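Local coordinates for 3-oxoacyl-[acyl-carrier-protein] synthase 3 (Micrococcus luteus NCTC 2665, PDB 4EWP) that probably catalyses the condensation of acetyl-CoA with malonyl-ACP that initiates fatty acid synthesis, working as a homodimer of the thiolase-like superfamily, at residues L74-L79 with A315-L320; Y117-A122 with V130-A135; W249-V254 with L340-Q345. One frame throughout, in Å; residues are numbered along the deposited sequence.

Contact 1 of 3, residues L74-L79 with A315-L320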
loop_
_atom_site.group_PDB
_atom_site.type_symbol
_atom_site.label_atom_id
_atom_site.label_comp_id
_atom_site.label_asym_id
_atom_site.label_seq_id
_atom_site.Cartn_x
_atom_site.Cartn_y
_atom_site.Cartn_z
ATOM N N LEU A 74 17.134 1.331 -13.710
ATOM C CA LEU A 74 18.400 0.953 -13.104
ATOM C C LEU A 74 19.556 1.182 -14.074
ATOM O O LEU A 74 20.590 1.753 -13.710
ATOM C CB LEU A 74 18.352 -0.502 -12.681
ATOM C CG LEU A 74 17.663 -0.759 -11.343
ATOM C CD1 LEU A 74 17.482 -2.265 -11.102
ATOM C CD2 LEU A 74 18.452 -0.109 -10.197
ATOM N N GLU A 75 19.373 0.736 -15.317
ATOM C CA GLU A 75 20.396 0.894 -16.350
ATOM C C GLU A 75 20.696 2.379 -16.657
ATOM O O GLU A 75 21.859 2.791 -16.774
ATOM C CB GLU A 75 19.986 0.142 -17.617
ATOM C CG GLU A 75 20.980 0.301 -18.760
ATOM C CD GLU A 75 20.475 -0.267 -20.079
ATOM O OE1 GLU A 75 19.238 -0.301 -20.275
ATOM O OE2 GLU A 75 21.314 -0.670 -20.919
ATOM N N ARG A 76 19.648 3.184 -16.774
ATOM C CA ARG A 76 19.818 4.616 -17.028
ATOM C C ARG A 76 20.443 5.369 -15.865
ATOM O O ARG A 76 21.073 6.393 -16.066
ATOM C CB ARG A 76 18.480 5.260 -17.364
ATOM C CG ARG A 76 17.972 4.952 -18.753
ATOM C CD ARG A 76 16.673 5.682 -18.948
ATOM N NE ARG A 76 16.118 5.435 -20.262
ATOM C CZ ARG A 76 15.284 6.266 -20.869
ATOM N NH1 ARG A 76 14.929 7.393 -20.266
ATOM N NH2 ARG A 76 14.816 5.976 -22.076
ATOM N N ALA A 77 20.252 4.862 -14.648
ATOM C CA ALA A 77 20.853 5.462 -13.465
ATOM C C ALA A 77 22.303 4.988 -13.239
ATOM O O ALA A 77 23.002 5.488 -12.354
ATOM C CB ALA A 77 19.983 5.165 -12.233
ATOM N N GLY A 78 22.770 4.042 -14.047
ATOM C CA GLY A 78 24.084 3.459 -13.824
ATOM C C GLY A 78 24.142 2.648 -12.527
ATOM O O GLY A 78 25.196 2.517 -11.917
ATOM N N LEU A 79 23.001 2.116 -12.088
ATOM C CA LEU A 79 22.937 1.375 -10.815
ATOM C C LEU A 79 22.614 -0.103 -11.033
ATOM O O LEU A 79 22.260 -0.507 -12.136
ATOM C CB LEU A 79 21.851 1.976 -9.918
ATOM C CG LEU A 79 22.000 3.399 -9.375
ATOM C CD1 LEU A 79 20.672 3.857 -8.789
ATOM C CD2 LEU A 79 23.133 3.500 -8.336
ATOM N N ALA A 315 4.596 8.869 -19.466
ATOM C CA ALA A 315 4.536 10.094 -20.268
ATOM C C ALA A 315 5.843 10.864 -20.146
ATOM O O ALA A 315 6.315 11.462 -21.110
ATOM C CB ALA A 315 3.373 10.964 -19.830
ATOM N N MET A 316 6.427 10.849 -18.951
ATOM C CA MET A 316 7.706 11.516 -18.724
ATOM C C MET A 316 8.770 10.866 -19.591
ATOM O O MET A 316 9.589 11.549 -20.229
ATOM C CB MET A 316 8.120 11.398 -17.258
ATOM C CG MET A 316 9.413 12.118 -16.951
ATOM S SD MET A 316 10.022 11.705 -15.316
ATOM C CE MET A 316 8.715 12.385 -14.291
ATOM N N HIS A 317 8.746 9.534 -19.606
ATOM C CA HIS A 317 9.671 8.752 -20.412
ATOM C C HIS A 317 9.549 9.115 -21.891
ATOM O O HIS A 317 10.557 9.294 -22.583
ATOM C CB HIS A 317 9.421 7.264 -20.194
ATOM C CG HIS A 317 10.375 6.364 -20.919
ATOM N ND1 HIS A 317 10.213 6.019 -22.246
ATOM C CD2 HIS A 317 11.474 5.693 -20.488
ATOM C CE1 HIS A 317 11.186 5.200 -22.607
ATOM N NE2 HIS A 317 11.959 4.977 -21.555
ATOM N N ARG A 318 8.320 9.234 -22.378
ATOM C CA ARG A 318 8.111 9.592 -23.769
ATOM C C ARG A 318 8.544 11.028 -24.046
ATOM O O ARG A 318 9.097 11.314 -25.098
ATOM C CB ARG A 318 6.655 9.393 -24.184
ATOM C CG ARG A 318 6.380 9.788 -25.633
ATOM C CD ARG A 318 4.948 9.484 -26.014
ATOM N NE ARG A 318 4.666 9.819 -27.409
ATOM C CZ ARG A 318 3.503 9.589 -28.014
ATOM N NH1 ARG A 318 2.511 9.017 -27.350
ATOM N NH2 ARG A 318 3.334 9.936 -29.284
ATOM N N LEU A 319 8.295 11.928 -23.102
ATOM C CA LEU A 319 8.699 13.317 -23.268
ATOM C C LEU A 319 10.203 13.424 -23.486
ATOM O O LEU A 319 10.669 14.189 -24.338
ATOM C CB LEU A 319 8.298 14.128 -22.037
ATOM C CG LEU A 319 7.448 15.357 -22.330
ATOM C CD1 LEU A 319 6.385 15.006 -23.360
ATOM C CD2 LEU A 319 6.813 15.903 -21.063
ATOM N N LEU A 320 10.965 12.654 -22.710
ATOM C CA LEU A 320 12.424 12.738 -22.747
ATOM C C LEU A 320 13.008 12.104 -23.998
ATOM O O LEU A 320 14.003 12.590 -24.536
ATOM C CB LEU A 320 13.032 12.113 -21.500
ATOM C CG LEU A 320 12.785 12.996 -20.277
ATOM C CD1 LEU A 320 12.949 12.234 -18.963
ATOM C CD2 LEU A 320 13.660 14.253 -20.334
HETATM O O HOH W 1 13.175 8.489 -22.136
#
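Arg-76 and His-317 form a polar, partly water-bridged contact near the protein surface. It ties the end of helix 62-76 to helix 311-322 beside strand 13-22, the edge strand of the N-terminal sheet. The backbones stay far apart, and the extended arginine spans the gap. The side chains cross at about a right angle, yet the guanidinium and imidazole planes are only 23° apart. His-317 NE2 sits 3.1 Å from Arg-76 NH2, at too poor an angle for a hydrogen bond. What couples the pair is Glu-72, one turn back on the arginine's helix: its carboxylate takes a salt bridge from Arg-76 and a hydrogen bond from His-317. A water adds a second link, accepting from Arg-76 NH1 at 2.8 Å, in the guanidinium plane, and donating to the backbone O of His-317 at 2.8 Å. With CG anti to the backbone N, chi1 -177° carries the ring toward Arg-76 and Glu-72. A leucine in its place would probably leave Glu-72 without its imidazole partner and take away the ring that lies against the guanidinium. Two groups able to carry positive charge thus lie close together, NE2 over the guanidinium and the imidazole oblique to NH2, which the shared carboxylate is likely to make tolerable.

Contact 2 of 3, residues Y117-A122 with V130-A135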
loop_
_atom_site.group_PDB
_atom_site.type_symbol
_atom_site.label_atom_id
_atom_site.label_comp_id
_atom_site.label_asym_id
_atom_site.label_seq_id
_atom_site.Cartn_x
_atom_site.Cartn_y
_atom_site.Cartn_z
ATOM N N TYR A 117 7.194 -2.766 -0.510
ATOM C CA TYR A 117 5.754 -2.785 -0.224
ATOM C C TYR A 117 4.941 -2.194 -1.365
ATOM O O TYR A 117 5.460 -1.390 -2.142
ATOM C CB TYR A 117 5.441 -2.034 1.076
ATOM C CG TYR A 117 5.795 -0.544 1.101
ATOM C CD1 TYR A 117 4.831 0.432 0.875
ATOM C CD2 TYR A 117 7.084 -0.122 1.398
ATOM C CE1 TYR A 117 5.160 1.793 0.926
ATOM C CE2 TYR A 117 7.411 1.218 1.453
ATOM C CZ TYR A 117 6.455 2.166 1.225
ATOM O OH TYR A 117 6.805 3.488 1.291
ATOM N N ASP A 118 3.674 -2.590 -1.459
ATOM C CA ASP A 118 2.749 -2.000 -2.427
ATOM C C ASP A 118 1.974 -0.899 -1.725
ATOM O O ASP A 118 1.771 -0.955 -0.508
ATOM C CB ASP A 118 1.732 -3.023 -2.946
ATOM C CG ASP A 118 2.364 -4.148 -3.758
ATOM O OD1 ASP A 118 3.594 -4.114 -4.030
ATOM O OD2 ASP A 118 1.610 -5.079 -4.131
ATOM N N VAL A 119 1.538 0.086 -2.506
ATOM C CA VAL A 119 0.768 1.221 -2.026
ATOM C C VAL A 119 -0.557 1.276 -2.787
ATOM O O VAL A 119 -0.612 0.940 -3.969
ATOM C CB VAL A 119 1.536 2.536 -2.275
ATOM C CG1 VAL A 119 0.589 3.704 -2.402
ATOM C CG2 VAL A 119 2.545 2.776 -1.174
ATOM N N SER A 120 -1.628 1.660 -2.104
ATOM C CA SER A 120 -2.919 1.812 -2.757
ATOM C C SER A 120 -3.344 3.274 -2.733
ATOM O O SER A 120 -3.827 3.780 -1.703
ATOM C CB SER A 120 -3.995 0.959 -2.081
ATOM O OG SER A 120 -5.238 1.060 -2.771
ATOM N N ALA A 121 -3.171 3.936 -3.875
ATOM C CA ALA A 121 -3.557 5.329 -4.034
ATOM C C ALA A 121 -3.979 5.592 -5.473
ATOM O O ALA A 121 -3.817 6.710 -6.017
ATOM C CB ALA A 121 -2.429 6.240 -3.612
ATOM N N ALA A 122 -4.517 4.543 -6.092
ATOM C CA ALA A 122 -5.149 4.675 -7.395
ATOM C C ALA A 122 -4.234 5.384 -8.386
ATOM O O ALA A 122 -3.012 5.154 -8.394
ATOM C CB ALA A 122 -6.479 5.428 -7.252
ATOM N N VAL A 130 6.236 9.003 -4.995
ATOM C CA VAL A 130 7.328 9.965 -5.037
ATOM C C VAL A 130 7.400 10.735 -3.719
ATOM O O VAL A 130 8.484 10.971 -3.206
ATOM C CB VAL A 130 7.207 10.907 -6.261
ATOM C CG1 VAL A 130 8.159 12.101 -6.144
ATOM C CG2 VAL A 130 7.473 10.116 -7.559
ATOM N N ALA A 131 6.242 11.092 -3.161
ATOM C CA ALA A 131 6.203 11.784 -1.873
ATOM C C ALA A 131 6.895 10.915 -0.829
ATOM O O ALA A 131 7.717 11.393 -0.036
ATOM C CB ALA A 131 4.766 12.068 -1.460
ATOM N N GLN A 132 6.574 9.623 -0.848
ATOM C CA GLN A 132 7.142 8.690 0.119
ATOM C C GLN A 132 8.649 8.537 -0.087
ATOM O O GLN A 132 9.431 8.684 0.845
ATOM C CB GLN A 132 6.432 7.336 0.021
ATOM C CG GLN A 132 5.013 7.340 0.562
ATOM C CD GLN A 132 4.259 6.093 0.173
ATOM O OE1 GLN A 132 4.724 4.982 0.411
ATOM N NE2 GLN A 132 3.099 6.267 -0.433
ATOM N N ALA A 133 9.038 8.271 -1.329
ATOM C CA ALA A 133 10.443 8.143 -1.696
ATOM C C ALA A 133 11.238 9.383 -1.265
ATOM O O ALA A 133 12.305 9.272 -0.653
ATOM C CB ALA A 133 10.576 7.912 -3.214
ATOM N N ASP A 134 10.707 10.558 -1.586
ATOM C CA ASP A 134 11.336 11.823 -1.208
ATOM C C ASP A 134 11.527 11.885 0.314
ATOM O O ASP A 134 12.607 12.256 0.818
ATOM C CB ASP A 134 10.475 12.990 -1.716
ATOM C CG ASP A 134 10.999 14.346 -1.278
ATOM O OD1 ASP A 134 12.175 14.655 -1.545
ATOM O OD2 ASP A 134 10.234 15.112 -0.667
ATOM N N ALA A 135 10.476 11.522 1.048
ATOM C CA ALA A 135 10.549 11.502 2.508
ATOM C C ALA A 135 11.626 10.528 3.003
ATOM O O ALA A 135 12.390 10.854 3.911
ATOM C CB ALA A 135 9.195 11.142 3.118
#
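Gln-132 reaches from its helix to Tyr-117 and Val-119, and the tight part of the contact is gathered around its amide oxygen. Tyr-117 OH donates to Gln-132 OE1 at 2.7 Å, arriving in the carbonyl plane with a C=O...donor angle of 149°. Phenol ring and amide are nearly coplanar, 15° apart, and OE1 lies at the ring's edge, 3.3 Å from Tyr-117 CE1. The tyrosine's chi1 of 62°, with CG between backbone N and carbonyl carbon, sends the ring across from the strand to the helix. Val-119 meets the amide from the opposite direction, its CG2 3.5 Å from Gln-132 OE1 and 3.6 Å from Gln-132 NE2. Strand 116-120 and helix 125-138 begin a beta-alpha-beta crossover of the thiolase fold: the chain returns as strand 144-152, parallel to the first, with strand 86-90 between them. The turn into the helix carries Cys-123, the predicted catalytic cysteine. Backbone against backbone the fit is loose, the nearest CA atoms, of Val-119 and Gln-132, being 10.1 Å apart; Ile-88 of strand 86-90 touches all three side chains. The side that might face solvent is taken up by the second subunit instead: Tyr-117 packs on Gln-132 of that chain, Gln-132 on its Tyr-117, and Asp-118 and Ser-120 pair antiparallel with its strand, carrying the sheet across the interface.

Contact 3 of 3, residues W249-V254 with L340-Q345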
loop_
_atom_site.group_PDB
_atom_site.type_symbol
_atom_site.label_atom_id
_atom_site.label_comp_id
_atom_site.label_asym_id
_atom_site.label_seq_id
_atom_site.Cartn_x
_atom_site.Cartn_y
_atom_site.Cartn_z
ATOM N N TRP A 249 -10.965 21.551 -12.366
ATOM C CA TRP A 249 -11.122 22.772 -11.579
ATOM C C TRP A 249 -10.627 22.643 -10.138
ATOM O O TRP A 249 -10.236 23.637 -9.525
ATOM C CB TRP A 249 -12.581 23.225 -11.619
ATOM C CG TRP A 249 -13.128 23.111 -13.009
ATOM C CD1 TRP A 249 -13.978 22.155 -13.482
ATOM C CD2 TRP A 249 -12.803 23.939 -14.121
ATOM N NE1 TRP A 249 -14.225 22.352 -14.814
ATOM C CE2 TRP A 249 -13.511 23.442 -15.234
ATOM C CE3 TRP A 249 -11.989 25.062 -14.287
ATOM C CZ2 TRP A 249 -13.434 24.027 -16.494
ATOM C CZ3 TRP A 249 -11.917 25.643 -15.534
ATOM C CH2 TRP A 249 -12.635 25.124 -16.623
ATOM N N SER A 250 -10.623 21.426 -9.599
ATOM C CA SER A 250 -10.062 21.216 -8.271
ATOM C C SER A 250 -8.549 20.988 -8.324
ATOM O O SER A 250 -7.784 21.601 -7.576
ATOM C CB SER A 250 -10.764 20.055 -7.565
ATOM O OG SER A 250 -12.014 20.484 -7.060
ATOM N N MET A 251 -8.121 20.107 -9.218
ATOM C CA MET A 251 -6.710 19.832 -9.380
ATOM C C MET A 251 -5.926 21.052 -9.863
ATOM O O MET A 251 -4.743 21.177 -9.580
ATOM C CB MET A 251 -6.498 18.629 -10.292
ATOM C CG MET A 251 -7.005 17.318 -9.672
ATOM S SD MET A 251 -6.256 16.887 -8.073
ATOM C CE MET A 251 -7.430 17.536 -6.883
ATOM N N ALA A 252 -6.575 21.968 -10.565
ATOM C CA ALA A 252 -5.855 23.156 -10.994
ATOM C C ALA A 252 -5.393 23.941 -9.766
ATOM O O ALA A 252 -4.327 24.541 -9.774
ATOM C CB ALA A 252 -6.693 24.014 -11.925
ATOM N N LYS A 253 -6.175 23.909 -8.696
ATOM C CA LYS A 253 -5.798 24.604 -7.466
ATOM C C LYS A 253 -4.628 23.883 -6.812
ATOM O O LYS A 253 -3.714 24.518 -6.282
ATOM C CB LYS A 253 -6.981 24.686 -6.498
ATOM C CG LYS A 253 -8.249 25.241 -7.138
ATOM C CD LYS A 253 -9.365 25.448 -6.118
ATOM C CE LYS A 253 -10.642 25.920 -6.793
ATOM N NZ LYS A 253 -11.670 26.309 -5.794
ATOM N N VAL A 254 -4.660 22.552 -6.856
ATOM C CA VAL A 254 -3.564 21.752 -6.329
ATOM C C VAL A 254 -2.273 22.076 -7.102
ATOM O O VAL A 254 -1.214 22.318 -6.513
ATOM C CB VAL A 254 -3.882 20.235 -6.410
ATOM C CG1 VAL A 254 -2.671 19.387 -5.981
ATOM C CG2 VAL A 254 -5.116 19.896 -5.566
ATOM N N LEU A 340 -11.492 10.027 -3.015
ATOM C CA LEU A 340 -10.612 10.507 -4.069
ATOM C C LEU A 340 -9.240 10.839 -3.463
ATOM O O LEU A 340 -9.148 11.210 -2.295
ATOM C CB LEU A 340 -11.230 11.748 -4.713
ATOM C CG LEU A 340 -12.510 11.578 -5.554
ATOM C CD1 LEU A 340 -13.218 12.916 -5.797
ATOM C CD2 LEU A 340 -12.187 10.906 -6.880
ATOM N N VAL A 341 -8.179 10.683 -4.249
ATOM C CA VAL A 341 -6.840 11.069 -3.806
ATOM C C VAL A 341 -6.085 11.810 -4.912
ATOM O O VAL A 341 -6.379 11.642 -6.098
ATOM C CB VAL A 341 -5.998 9.857 -3.329
ATOM C CG1 VAL A 341 -6.610 9.233 -2.076
ATOM C CG2 VAL A 341 -5.836 8.822 -4.454
ATOM N N TYR A 342 -5.108 12.621 -4.510
ATOM C CA TYR A 342 -4.270 13.358 -5.449
ATOM C C TYR A 342 -2.874 13.621 -4.883
ATOM O O TYR A 342 -2.690 13.683 -3.673
ATOM C CB TYR A 342 -4.915 14.696 -5.783
ATOM C CG TYR A 342 -5.153 15.580 -4.577
ATOM C CD1 TYR A 342 -6.392 15.617 -3.945
ATOM C CD2 TYR A 342 -4.139 16.378 -4.070
ATOM C CE1 TYR A 342 -6.614 16.435 -2.846
ATOM C CE2 TYR A 342 -4.348 17.192 -2.975
ATOM C CZ TYR A 342 -5.586 17.215 -2.365
ATOM O OH TYR A 342 -5.783 18.034 -1.275
ATOM N N GLY A 343 -1.905 13.813 -5.770
ATOM C CA GLY A 343 -0.556 14.162 -5.363
ATOM C C GLY A 343 0.158 14.936 -6.466
ATOM O O GLY A 343 -0.035 14.645 -7.657
ATOM N N ALA A 344 0.968 15.923 -6.073
ATOM C CA ALA A 344 1.706 16.735 -7.032
ATOM C C ALA A 344 3.076 17.173 -6.522
ATOM O O ALA A 344 3.253 17.416 -5.324
ATOM C CB ALA A 344 0.883 17.973 -7.431
ATOM N N GLN A 345 4.021 17.308 -7.453
ATOM C CA GLN A 345 5.357 17.836 -7.175
ATOM C C GLN A 345 5.902 18.554 -8.393
ATOM O O GLN A 345 5.532 18.251 -9.529
ATOM C CB GLN A 345 6.350 16.708 -6.854
ATOM C CG GLN A 345 6.020 15.882 -5.662
ATOM C CD GLN A 345 5.284 14.605 -6.018
ATOM O OE1 GLN A 345 5.092 14.274 -7.192
ATOM N NE2 GLN A 345 4.873 13.873 -4.996
#
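Met-251 and Val-254, one turn apart on helix 240-262, close over Tyr-342 and Ala-344 of strand 341-348. The strand segment starts at Leu-340, preceded by a cis peptide bond, and Val-341 points away from the helix. Tyr-342 turns back to it and makes most of the contact. Met-251 SD lies 3.4 Å from Tyr-342 CB and 4.7 Å from the centroid of the Tyr-342 ring, an oblique Met-aromatic contact. Bends at chi2 and chi3 fold the thioether so that Met-251 CE comes 3.7 Å from Tyr-342 CD1. Val-254 CG2 sits over a face of the same ring, 4.1 Å from its centroid and 22° off the normal, a CH-pi contact displaced toward the rim. Gly-343 hydrogen-bonds through its backbone to Gly-335 of strand 330-337. At Ala-344 the strand faces the helix again, CB 4.1 Å from Val-254 CG1. Gln-345 follows, its amide held by Gln-333, Ser-188 and the carbonyl of Cys-127. Helix and strand run roughly parallel, 37° apart, a helix laid on the C-terminal sheet of the layered thiolase fold, with Met-251 about 8 Å, side chain to side chain, from the predicted catalytic His-275.

Along the chain, contact 2 is nested inside the loop closed by contact 1, while contact 3 opens after contact 2 and alternates with contact 1. Contacts 2 and 3 are neighbours, centres 16 Å apart, and touch directly: Ala-121 O lies 3.3 Å from Val-341 CG2, and Gln-345 packs on Val-130 and Ala-131. Helix 125-138 thus lies between the N-terminal sheet, to which strand 116-120 belongs, and the C-terminal sheet with strand 341-348. Contact 1 stands apart, its centre 19 Å from that of contact 2 and 25 Å from that of contact 3, linking the two halves again. Contacts 2 and 3 also meet the second subunit, which is consistent with a predicted active site close to the dimer interface.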